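Replicative DNA helicase (Helicobacter pylori, PDB 3GXV) probably unwinds duplex DNA at the replication fork as an ATP-driven hexamer, its N-terminal domain probably taking part in the interaction with primase. Local coordinates at residues B[4-7]-B[8-11]; B[47-50]-B[51-55]; B[65-68]-B[69-73]. One frame throughout, in Å; residues are numbered along the deposited sequence.

Contact 1 of 3, residues B[4-7]-B[8-11]; sequences LKHL and QQLQ
Gln9 N meets Lys5 O at 2.8 Å, the shortest hydrogen bond here, although its N-H···O angle of 138° makes it a bent one. It belongs to the i to i+4 ladder of helix 3-23, which continues with Leu10 N to His6 O at 2.9 Å. The same Lys5–Gln9 pair is joined again by its side chains. They run side by side in the same direction, and Lys5 NZ comes to 2.9 Å from Gln9 OE1 in a weak hydrogen bond. Lysine suits this because its long chain can fold: the bends at chi3 and chi4 turn the ammonium along the helix. The other end of the Gln9 amide is more firmly engaged, NE2 giving a hydrogen bond to Glu100 on helix 95-119.

His6 crosses that amide at a slant, ND1 4.1 Å from Gln9 NE2, the ring and amide planes 78° apart. On the same side of the helix, Leu10 CD1 approaches His6 NE2 at 4.1 Å, the two side chains running alongside each other. Leu10 is the buried member of the group and, like Leu7, packs on Tyr41. Round the helix, one residue earlier in each segment, Leu4 meets Gln8: the isobutyl group packs against the amide in van der Waals contact, Leu4 CG 3.8 Å from Gln8 CD, between two exposed side chains.

Glutamine is apt at position 9 because one amide can accept from a lysine and donate to a carboxylate. His6 ND1, by contrast, is covered without a partner in the model, so at that nitrogen burial is accompanied by packing alone.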
loop_
_atom_site.group_PDB
_atom_site.type_symbol
_atom_site.label_atom_id
_atom_site.label_comp_id
_atom_site.label_asym_id
_atom_site.label_seq_id
_atom_site.Cartn_x
_atom_site.Cartn_y
_atom_site.Cartn_z
ATOM N N LEU B 4 4.466 -30.149 -16.705
ATOM C CA LEU B 4 5.474 -29.256 -16.152
ATOM C C LEU B 4 5.069 -27.821 -16.432
ATOM O O LEU B 4 5.004 -26.991 -15.523
ATOM C CB LEU B 4 6.834 -29.534 -16.795
ATOM C CG LEU B 4 7.982 -28.619 -16.367
ATOM C CD1 LEU B 4 8.166 -28.705 -14.868
ATOM C CD2 LEU B 4 9.255 -29.027 -17.088
ATOM N N LYS B 5 4.810 -27.544 -17.708
ATOM C CA LYS B 5 4.397 -26.226 -18.171
ATOM C C LYS B 5 3.239 -25.706 -17.327
ATOM O O LYS B 5 3.241 -24.561 -16.891
ATOM C CB LYS B 5 3.952 -26.308 -19.632
ATOM C CG LYS B 5 3.296 -25.038 -20.151
ATOM C CD LYS B 5 2.264 -25.355 -21.219
ATOM C CE LYS B 5 1.084 -26.117 -20.628
ATOM N NZ LYS B 5 0.357 -25.328 -19.585
ATOM N N HIS B 6 2.247 -26.568 -17.122
ATOM C CA HIS B 6 1.056 -26.246 -16.343
ATOM C C HIS B 6 1.425 -25.756 -14.956
ATOM O O HIS B 6 0.987 -24.689 -14.524
ATOM C CB HIS B 6 0.161 -27.479 -16.222
ATOM C CG HIS B 6 -1.030 -27.272 -15.344
ATOM N ND1 HIS B 6 -2.032 -26.377 -15.648
ATOM C CD2 HIS B 6 -1.376 -27.835 -14.157
ATOM C CE1 HIS B 6 -2.942 -26.397 -14.690
ATOM N NE2 HIS B 6 -2.568 -27.272 -13.775
ATOM N N LEU B 7 2.226 -26.552 -14.261
ATOM C CA LEU B 7 2.663 -26.216 -12.918
ATOM C C LEU B 7 3.343 -24.861 -12.908
ATOM O O LEU B 7 3.074 -24.045 -12.038
ATOM C CB LEU B 7 3.629 -27.281 -12.389
ATOM C CG LEU B 7 2.970 -28.583 -11.939
ATOM C CD1 LEU B 7 4.026 -29.606 -11.551
ATOM C CD2 LEU B 7 2.037 -28.280 -10.790
ATOM N N GLN B 8 4.230 -24.645 -13.876
ATOM C CA GLN B 8 4.978 -23.396 -14.005
ATOM C C GLN B 8 3.999 -22.248 -14.236
ATOM O O GLN B 8 4.215 -21.136 -13.778
ATOM C CB GLN B 8 5.973 -23.498 -15.174
ATOM C CG GLN B 8 7.000 -24.649 -15.015
ATOM C CD GLN B 8 7.955 -24.803 -16.199
ATOM O OE1 GLN B 8 7.541 -24.785 -17.354
ATOM N NE2 GLN B 8 9.231 -24.977 -15.908
ATOM N N GLN B 9 2.917 -22.557 -14.942
ATOM C CA GLN B 9 1.853 -21.619 -15.278
ATOM C C GLN B 9 1.098 -21.207 -14.008
ATOM O O GLN B 9 0.746 -20.042 -13.834
ATOM C CB GLN B 9 0.911 -22.303 -16.272
ATOM C CG GLN B 9 -0.311 -21.524 -16.724
ATOM C CD GLN B 9 -1.199 -22.376 -17.622
ATOM O OE1 GLN B 9 -0.756 -22.867 -18.661
ATOM N NE2 GLN B 9 -2.448 -22.569 -17.217
ATOM N N LEU B 10 0.861 -22.174 -13.128
ATOM C CA LEU B 10 0.165 -21.937 -11.873
ATOM C C LEU B 10 0.991 -21.004 -10.985
ATOM O O LEU B 10 0.465 -20.068 -10.368
ATOM C CB LEU B 10 -0.064 -23.261 -11.150
ATOM C CG LEU B 10 -1.488 -23.818 -11.171
ATOM C CD1 LEU B 10 -1.520 -25.175 -10.459
ATOM C CD2 LEU B 10 -2.426 -22.817 -10.495
ATOM N N GLN B 11 2.292 -21.261 -10.934
ATOM C CA GLN B 11 3.175 -20.442 -10.141
ATOM C C GLN B 11 3.193 -19.007 -10.696
ATOM O O GLN B 11 3.089 -18.040 -9.940
ATOM C CB GLN B 11 4.585 -21.052 -10.146
ATOM C CG GLN B 11 5.434 -20.580 -8.992
ATOM C CD GLN B 11 6.746 -21.320 -8.876
ATOM O OE1 GLN B 11 7.564 -21.009 -8.013
ATOM N NE2 GLN B 11 6.954 -22.310 -9.736
#

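Contact 2 of 3, residues B[47-50]-B[51-55]; sequences LFFE and IALKL
Helix 43-57 belongs to the all-helical N-terminal domain of DnaB and packs on helices 3-23, 27-32 and 64-69; one turn of it brings Leu53 over the ring of Phe49. The contact is a CH-pi interaction: Leu53 CD2 stands 4.0 Å from the centroid of the Phe49 ring, 25° off the ring normal and displaced toward the rim, where CZ is its nearest atom at 3.7 Å. The second branch joins in, Leu53 CD1 reaching Phe49 CE2 at 3.8 Å. Leu53 keeps CG opposite its carbonyl carbon (chi1 -65°), which sends both methyls back along the helix to the ring, while Phe49 has CG anti to its own N (chi1 -167°), which swings the ring beside its carbonyl, toward the residue one turn on. A branched leucine suits the place because one methyl can sit over the ring while the other packs by its CD2-CE2 side.

The buried Phe49 ring meets that of Phe40 and packs with Phe48 on Leu18 of helix 3-23, while Ala52, where a small side chain fits, and Leu53 lie against Ile28 of helix 27-32. Leu47 and Ile51 form a looser apolar pair, their CD1 atoms 4.4 Å apart, and Ile51 goes on to meet Lys70 and Met71.

Beneath these side chains the backbone is regular, with Ala52 N to Phe48 O at 2.9 Å and Lys54 N to Glu50 O at 3.0 Å. On the more exposed side Glu50 and Lys54 carry opposite charges that may attract at a distance without forming a salt bridge: Lys54 NZ remains 5.1 Å from Glu50 OE1.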
loop_
_atom_site.group_PDB
_atom_site.type_symbol
_atom_site.label_atom_id
_atom_site.label_comp_id
_atom_site.label_asym_id
_atom_site.label_seq_id
_atom_site.Cartn_x
_atom_site.Cartn_y
_atom_site.Cartn_z
ATOM N N LEU B 47 2.357 -17.304 1.804
ATOM C CA LEU B 47 2.906 -16.558 2.930
ATOM C C LEU B 47 2.768 -15.060 2.645
ATOM O O LEU B 47 2.425 -14.270 3.542
ATOM C CB LEU B 47 4.380 -16.936 3.154
ATOM C CG LEU B 47 5.162 -16.286 4.311
ATOM C CD1 LEU B 47 4.265 -16.124 5.532
ATOM C CD2 LEU B 47 6.384 -17.146 4.654
ATOM N N PHE B 48 3.037 -14.683 1.393
ATOM C CA PHE B 48 2.924 -13.295 0.952
ATOM C C PHE B 48 1.464 -12.858 1.099
ATOM O O PHE B 48 1.184 -11.830 1.708
ATOM C CB PHE B 48 3.337 -13.158 -0.514
ATOM C CG PHE B 48 3.401 -11.736 -0.999
ATOM C CD1 PHE B 48 4.574 -11.011 -0.891
ATOM C CD2 PHE B 48 2.292 -11.130 -1.588
ATOM C CE1 PHE B 48 4.646 -9.696 -1.363
ATOM C CE2 PHE B 48 2.353 -9.821 -2.062
ATOM C CZ PHE B 48 3.533 -9.104 -1.953
ATOM N N PHE B 49 0.542 -13.644 0.546
ATOM C CA PHE B 49 -0.883 -13.328 0.640
ATOM C C PHE B 49 -1.283 -13.108 2.106
ATOM O O PHE B 49 -2.119 -12.262 2.429
ATOM C CB PHE B 49 -1.723 -14.469 0.048
ATOM C CG PHE B 49 -3.169 -14.105 -0.185
ATOM C CD1 PHE B 49 -3.502 -13.002 -0.975
ATOM C CD2 PHE B 49 -4.192 -14.833 0.418
ATOM C CE1 PHE B 49 -4.828 -12.634 -1.155
ATOM C CE2 PHE B 49 -5.530 -14.468 0.241
ATOM C CZ PHE B 49 -5.844 -13.370 -0.541
ATOM N N GLU B 50 -0.660 -13.883 2.983
ATOM C CA GLU B 50 -0.922 -13.842 4.411
ATOM C C GLU B 50 -0.519 -12.498 5.005
ATOM O O GLU B 50 -1.317 -11.837 5.672
ATOM C CB GLU B 50 -0.130 -14.965 5.073
ATOM C CG GLU B 50 -0.600 -15.442 6.437
ATOM C CD GLU B 50 0.336 -16.511 6.977
ATOM O OE1 GLU B 50 1.420 -16.145 7.479
ATOM O OE2 GLU B 50 0.010 -17.715 6.865
ATOM N N ILE B 51 0.727 -12.096 4.762
ATOM C CA ILE B 51 1.222 -10.827 5.280
ATOM C C ILE B 51 0.399 -9.676 4.709
ATOM O O ILE B 51 0.162 -8.673 5.388
ATOM C CB ILE B 51 2.713 -10.618 4.930
ATOM C CG1 ILE B 51 3.573 -11.680 5.628
ATOM C CG2 ILE B 51 3.154 -9.231 5.366
ATOM C CD1 ILE B 51 4.986 -11.820 5.052
ATOM N N ALA B 52 -0.050 -9.830 3.468
ATOM C CA ALA B 52 -0.841 -8.793 2.821
ATOM C C ALA B 52 -2.190 -8.675 3.513
ATOM O O ALA B 52 -2.638 -7.575 3.827
ATOM C CB ALA B 52 -1.025 -9.109 1.335
ATOM N N LEU B 53 -2.832 -9.818 3.752
ATOM C CA LEU B 53 -4.127 -9.841 4.428
ATOM C C LEU B 53 -4.001 -9.117 5.759
ATOM O O LEU B 53 -4.877 -8.345 6.135
ATOM C CB LEU B 53 -4.584 -11.282 4.675
ATOM C CG LEU B 53 -4.873 -12.138 3.438
ATOM C CD1 LEU B 53 -5.259 -13.551 3.884
ATOM C CD2 LEU B 53 -5.983 -11.502 2.603
ATOM N N LYS B 54 -2.901 -9.379 6.464
ATOM C CA LYS B 54 -2.646 -8.745 7.757
ATOM C C LYS B 54 -2.426 -7.233 7.614
ATOM O O LYS B 54 -2.965 -6.453 8.395
ATOM C CB LYS B 54 -1.436 -9.396 8.442
ATOM C CG LYS B 54 -0.911 -8.624 9.644
ATOM C CD LYS B 54 -0.068 -9.479 10.580
ATOM C CE LYS B 54 1.027 -10.259 9.864
ATOM N NZ LYS B 54 0.485 -11.383 9.046
ATOM N N LEU B 55 -1.652 -6.828 6.609
ATOM C CA LEU B 55 -1.383 -5.413 6.371
ATOM C C LEU B 55 -2.630 -4.624 6.002
ATOM O O LEU B 55 -2.727 -3.439 6.303
ATOM C CB LEU B 55 -0.355 -5.237 5.250
ATOM C CG LEU B 55 1.110 -5.549 5.539
ATOM C CD1 LEU B 55 1.935 -5.371 4.259
ATOM C CD2 LEU B 55 1.614 -4.627 6.657
#

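Contact 3 of 3, residues B[65-68]-B[69-73]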
loop_
_atom_site.group_PDB
_atom_site.type_symbol
_atom_site.label_atom_id
_atom_site.label_comp_id
_atom_site.label_asym_id
_atom_site.label_seq_id
_atom_site.Cartn_x
_atom_site.Cartn_y
_atom_site.Cartn_z
ATOM N N ASN B 65 8.163 -2.110 0.729
ATOM C CA ASN B 65 8.610 -1.696 2.064
ATOM C C ASN B 65 7.925 -2.462 3.185
ATOM O O ASN B 65 8.565 -3.209 3.907
ATOM C CB ASN B 65 8.399 -0.182 2.259
ATOM C CG ASN B 65 8.535 0.258 3.718
ATOM O OD1 ASN B 65 9.328 -0.294 4.473
ATOM N ND2 ASN B 65 7.766 1.272 4.108
ATOM N N PHE B 66 6.620 -2.296 3.327
ATOM C CA PHE B 66 5.912 -2.969 4.402
ATOM C C PHE B 66 5.833 -4.489 4.345
ATOM O O PHE B 66 5.716 -5.142 5.385
ATOM C CB PHE B 66 4.530 -2.363 4.524
ATOM C CG PHE B 66 4.563 -0.912 4.910
ATOM C CD1 PHE B 66 4.974 -0.532 6.183
ATOM C CD2 PHE B 66 4.235 0.076 3.987
ATOM C CE1 PHE B 66 5.057 0.801 6.531
ATOM C CE2 PHE B 66 4.315 1.413 4.328
ATOM C CZ PHE B 66 4.728 1.778 5.603
ATOM N N ILE B 67 5.912 -5.063 3.146
ATOM C CA ILE B 67 5.845 -6.512 3.039
ATOM C C ILE B 67 7.080 -7.072 3.706
ATOM O O ILE B 67 7.015 -8.074 4.406
ATOM C CB ILE B 67 5.802 -6.989 1.568
ATOM C CG1 ILE B 67 4.450 -6.653 0.947
ATOM C CG2 ILE B 67 6.057 -8.482 1.502
ATOM C CD1 ILE B 67 3.280 -7.340 1.620
ATOM N N ARG B 68 8.205 -6.400 3.505
ATOM C CA ARG B 68 9.457 -6.852 4.084
ATOM C C ARG B 68 9.546 -6.500 5.563
ATOM O O ARG B 68 10.246 -7.169 6.322
ATOM C CB ARG B 68 10.632 -6.238 3.339
ATOM C CG ARG B 68 10.662 -6.548 1.855
ATOM C CD ARG B 68 12.100 -6.560 1.369
ATOM N NE ARG B 68 12.294 -5.901 0.083
ATOM C CZ ARG B 68 11.634 -6.208 -1.025
ATOM N NH1 ARG B 68 10.719 -7.166 -1.014
ATOM N NH2 ARG B 68 11.904 -5.564 -2.155
ATOM N N GLN B 69 8.853 -5.443 5.970
ATOM C CA GLN B 69 8.859 -5.051 7.370
ATOM C C GLN B 69 7.960 -5.988 8.174
ATOM O O GLN B 69 8.280 -6.341 9.301
ATOM C CB GLN B 69 8.361 -3.607 7.538
ATOM C CG GLN B 69 9.411 -2.534 7.303
ATOM C CD GLN B 69 8.959 -1.163 7.793
ATOM O OE1 GLN B 69 8.560 -1.010 8.946
ATOM N NE2 GLN B 69 9.027 -0.163 6.922
ATOM N N LYS B 70 6.844 -6.403 7.581
ATOM C CA LYS B 70 5.892 -7.277 8.267
ATOM C C LYS B 70 6.174 -8.779 8.136
ATOM O O LYS B 70 5.347 -9.605 8.523
ATOM C CB LYS B 70 4.469 -6.982 7.784
ATOM C CG LYS B 70 3.398 -7.298 8.812
ATOM C CD LYS B 70 3.487 -6.341 10.003
ATOM C CE LYS B 70 2.611 -6.808 11.144
ATOM N NZ LYS B 70 3.037 -8.157 11.605
ATOM N N MET B 71 7.335 -9.134 7.591
ATOM C CA MET B 71 7.708 -10.538 7.445
ATOM C C MET B 71 8.121 -11.116 8.803
ATOM O O MET B 71 9.014 -10.592 9.465
ATOM C CB MET B 71 8.848 -10.678 6.436
ATOM C CG MET B 71 8.406 -11.247 5.092
ATOM S SD MET B 71 9.804 -11.599 4.008
ATOM C CE MET B 71 9.515 -10.427 2.723
ATOM N N PRO B 72 7.496 -12.242 9.208
ATOM C CA PRO B 72 7.715 -12.963 10.476
ATOM C C PRO B 72 9.127 -13.069 11.066
ATOM O O PRO B 72 9.291 -13.356 12.251
ATOM C CB PRO B 72 7.087 -14.337 10.209
ATOM C CG PRO B 72 7.185 -14.487 8.738
ATOM C CD PRO B 72 6.807 -13.122 8.245
ATOM N N LYS B 73 10.140 -12.832 10.245
ATOM C CA LYS B 73 11.537 -12.871 10.705
ATOM C C LYS B 73 11.958 -14.089 11.596
ATOM O O LYS B 73 12.925 -14.018 12.361
ATOM C CB LYS B 73 11.856 -11.545 11.401
ATOM C CG LYS B 73 13.023 -10.798 10.853
ATOM C CD LYS B 73 14.232 -11.699 10.614
ATOM C CE LYS B 73 15.364 -10.990 9.877
ATOM N NZ LYS B 73 15.707 -9.748 10.617
#
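Gln69 reaches back one turn to Asn65, its NE2 donating to Asn65 OD1 at 2.5 Å, a very short separation whose exact length is doubtful. The two amide planes are turned 44° from each other. A backbone bond, Gln69 N to Asn65 O at 3.1 Å, holds the same pair. Two amides are fitting here: Asn65 accepts through OD1 and donates through ND2, while Gln69 NE2 donates both to Asn65 and to Gln11 OE1 of the second subunit. Asn65 ND2 bonds to that same Gln11 OE1 and to the hydroxyl of the second subunit's Tyr41.

Next to this pair lies the buried Phe66. Asn65 ND2 sits 3.3 Å above the plane of its ring, over the centre, and Gln69 runs alongside with its amide 37° from the ring plane. Tyr41 and Tyr42 of the second subunit also meet the ring, so an aromatic residue suits a place where polar and flat groups crowd together.

The helix ends here. Lys70 N still bonds to Phe66 O at 2.8 Å, but Lys70 itself leaves helical geometry, and at Met71 the chain extends. The flexible thioether of Met71 then folds back on the last turn, its CE lying 4.2 Å from Ile67 CG2 and 4.1 Å from Arg68 CG. Arg68 lends its aliphatic stem to this packing, while its guanidinium forms a salt bridge with Glu64.

In the fold, helix 64-69 and the loop after it pack on both helix 43-57, through Ile67 on Phe48 and Leu55 and Met71 on Ile51, and helix 79-87, through Arg68 and Met71 on Leu82 and Ile67 and Arg68 on Phe86.

From the N terminus the contacts come in series, neither nested nor crossed. None closes a long loop: contacts 1 and 2 lie within helices 3-23 and 43-57, and contact 3 spans the end of helix 64-69 and the start of its following loop. Contact 1 stands apart, its centre about 23 Å from that of contact 2 and about 27 Å from that of contact 3, across the middle of the chain. Contacts 2 and 3, with centres about 10 Å apart, pack directly, fastening helix 43-57 to helix 64-69 and the loop after it. The second subunit's copies of Leu4, Leu7 and Gln11 dock on contact 3, though contact 1 of this chain is itself untouched by the other subunit.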